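Local coordinates for protein shikimate dehydrogenase (NADP(+)) (Peptoclostridium difficile, PDB 5DZS) that probably catalyses the reversible NADPH-linked reduction of 3-dehydroshikimate to shikimate, a step on the route to chorismate and the aromatic amino acids, at residues Gly48-Leu52 against Leu90-Leu95. Residues are numbered along the deposited sequence; the frame is centred on the assembly and turned at random.
Sequences GAIKL and LRENML
Lys51 lies across the beta hairpin formed by strands 87-91 and 94-98, and its aliphatic chain makes the largest single share of this contact. CB starts at the amide of Asn93, 3.5 Å from OD1. CG stays within contact of Asn93 OD1 and also meets Leu90 CD1, at 3.9 Å. CD passes the Asn93 backbone carbonyl, 3.7 Å from its O. CE stays near that oxygen and lies 3.9 Å from Leu95 CG. NZ ends in a salt bridge to Asp47 OD2, one turn earlier. Beyond CG the chain is fully extended, which carries CE past the Asn93 carbonyl to Leu95. The Asn93 side chain meets it at about a right angle.

The buried part is Ile50 against Leu95. Ile50 CG2 is anti to the backbone N (CG1 at chi1 -79°), and this branch meets Leu95 CD2 at 3.7 Å. Leu90 CD2 lies farther from this methyl, and 3.7 Å from the backbone O of Ile50.

Residues 91-94 form a type I' turn, closed by paired backbone hydrogen bonds between Arg91 and Met94. Asn93 sits in this turn, and water joins it to the helix. One water lies 2.8 Å from Lys51 O and also bonds Asn93 OD1. A second water binds OD1 too, but its bond to Lys51 O is weak.

The contact packs helix 46-53 onto the hairpin in the six-stranded mixed sheet of the substrate-binding domain, away from the predicted shikimate and NADP(+) sites. At the turn, Glu92 packs on Pro77 of the second subunit. Between helix and hairpin, direct contact is van der Waals packing, methyl to methyl at Ile50 and Leu95 but partly carbon against oxygen along Lys51, while polar linkage passes through water at exposed Asn93.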
loop_
_atom_site.group_PDB
_atom_site.type_symbol
_atom_site.label_atom_id
_atom_site.label_comp_id
_atom_site.label_asym_id
_atom_site.label_seq_id
_atom_site.Cartn_x
_atom_site.Cartn_y
_atom_site.Cartn_z
ATOM N N GLY B 48 -14.624 -12.660 -13.460
ATOM C CA GLY B 48 -14.316 -12.873 -14.861
ATOM C C GLY B 48 -14.536 -11.604 -15.665
ATOM O O GLY B 48 -13.745 -11.310 -16.575
ATOM N N ALA B 49 -15.602 -10.867 -15.334
ATOM C CA ALA B 49 -15.920 -9.628 -16.058
ATOM C C ALA B 49 -14.901 -8.538 -15.770
ATOM O O ALA B 49 -14.494 -7.815 -16.682
ATOM C CB ALA B 49 -17.318 -9.164 -15.758
ATOM N N ILE B 50 -14.477 -8.400 -14.505
ATOM C CA ILE B 50 -13.431 -7.417 -14.149
ATOM C C ILE B 50 -12.173 -7.693 -14.952
ATOM O O ILE B 50 -11.563 -6.809 -15.556
ATOM C CB ILE B 50 -13.092 -7.492 -12.641
ATOM C CG1 ILE B 50 -14.156 -6.761 -11.845
ATOM C CG2 ILE B 50 -11.692 -6.955 -12.375
ATOM C CD1 ILE B 50 -14.038 -6.979 -10.331
ATOM N N LYS B 51 -11.743 -8.942 -14.938
ATOM C CA LYS B 51 -10.546 -9.331 -15.663
ATOM C C LYS B 51 -10.694 -9.106 -17.153
ATOM O O LYS B 51 -9.784 -8.567 -17.801
ATOM C CB LYS B 51 -10.191 -10.811 -15.374
ATOM C CG LYS B 51 -9.788 -11.047 -13.943
ATOM C CD LYS B 51 -9.747 -12.548 -13.640
ATOM C CE LYS B 51 -9.514 -12.816 -12.179
ATOM N NZ LYS B 51 -9.727 -14.287 -11.918
ATOM N N LEU B 52 -11.827 -9.506 -17.725
ATOM C CA LEU B 52 -12.019 -9.409 -19.160
ATOM C C LEU B 52 -11.945 -7.961 -19.656
ATOM O O LEU B 52 -11.282 -7.674 -20.639
ATOM C CB LEU B 52 -13.371 -10.020 -19.568
ATOM C CG LEU B 52 -13.599 -10.060 -21.076
ATOM C CD1 LEU B 52 -12.737 -11.093 -21.766
ATOM C CD2 LEU B 52 -15.083 -10.300 -21.379
ATOM N N LEU B 90 -7.140 -5.084 -9.588
ATOM C CA LEU B 90 -6.738 -5.974 -10.685
ATOM C C LEU B 90 -5.325 -5.621 -11.138
ATOM O O LEU B 90 -5.055 -4.491 -11.528
ATOM C CB LEU B 90 -7.685 -5.801 -11.888
ATOM C CG LEU B 90 -7.291 -6.519 -13.181
ATOM C CD1 LEU B 90 -7.452 -8.023 -13.043
ATOM C CD2 LEU B 90 -8.157 -5.973 -14.340
ATOM N N ARG B 91 -4.431 -6.602 -11.084
ATOM C CA ARG B 91 -3.075 -6.466 -11.608
ATOM C C ARG B 91 -2.645 -7.760 -12.221
ATOM O O ARG B 91 -2.725 -8.810 -11.598
ATOM C CB ARG B 91 -2.075 -6.057 -10.506
ATOM C CG ARG B 91 -2.159 -4.644 -10.005
ATOM C CD ARG B 91 -1.813 -3.597 -11.051
ATOM N NE ARG B 91 -1.970 -2.266 -10.465
ATOM C CZ ARG B 91 -2.069 -1.142 -11.171
ATOM N NH1 ARG B 91 -1.999 -1.167 -12.505
ATOM N NH2 ARG B 91 -2.241 0.014 -10.540
ATOM N N GLU B 92 -2.191 -7.678 -13.477
ATOM C CA GLU B 92 -1.692 -8.854 -14.183
ATOM C C GLU B 92 -2.672 -10.036 -14.113
ATOM O O GLU B 92 -2.305 -11.176 -13.840
ATOM C CB GLU B 92 -0.286 -9.219 -13.690
ATOM C CG GLU B 92 0.807 -8.232 -14.118
ATOM C CD GLU B 92 0.872 -6.925 -13.333
ATOM O OE1 GLU B 92 1.000 -6.964 -12.083
ATOM O OE2 GLU B 92 0.896 -5.841 -13.978
ATOM N N ASN B 93 -3.941 -9.722 -14.342
ATOM C CA ASN B 93 -5.034 -10.679 -14.405
ATOM C C ASN B 93 -5.359 -11.404 -13.105
ATOM O O ASN B 93 -6.045 -12.440 -13.114
ATOM C CB ASN B 93 -4.784 -11.705 -15.540
ATOM C CG ASN B 93 -6.064 -12.208 -16.161
ATOM O OD1 ASN B 93 -6.971 -11.432 -16.457
ATOM N ND2 ASN B 93 -6.128 -13.510 -16.397
ATOM N N MET B 94 -4.884 -10.827 -11.994
ATOM C CA MET B 94 -5.116 -11.353 -10.660
ATOM C C MET B 94 -5.887 -10.317 -9.858
ATOM O O MET B 94 -5.781 -9.117 -10.114
ATOM C CB MET B 94 -3.787 -11.649 -9.959
ATOM C CG MET B 94 -2.956 -12.709 -10.645
ATOM S SD MET B 94 -3.720 -14.334 -10.566
ATOM C CE MET B 94 -3.135 -14.876 -8.979
ATOM N N LEU B 95 -6.679 -10.788 -8.902
ATOM C CA LEU B 95 -7.444 -9.912 -8.023
ATOM C C LEU B 95 -6.923 -9.955 -6.590
ATOM O O LEU B 95 -6.781 -11.029 -6.003
ATOM C CB LEU B 95 -8.938 -10.265 -8.032
ATOM C CG LEU B 95 -9.602 -10.143 -9.406
ATOM C CD1 LEU B 95 -11.068 -10.569 -9.300
ATOM C CD2 LEU B 95 -9.484 -8.765 -9.985
HETATM O O HOH W 1 -7.082 -8.756 -17.041
HETATM O O HOH W 2 -8.013 -11.144 -19.071
#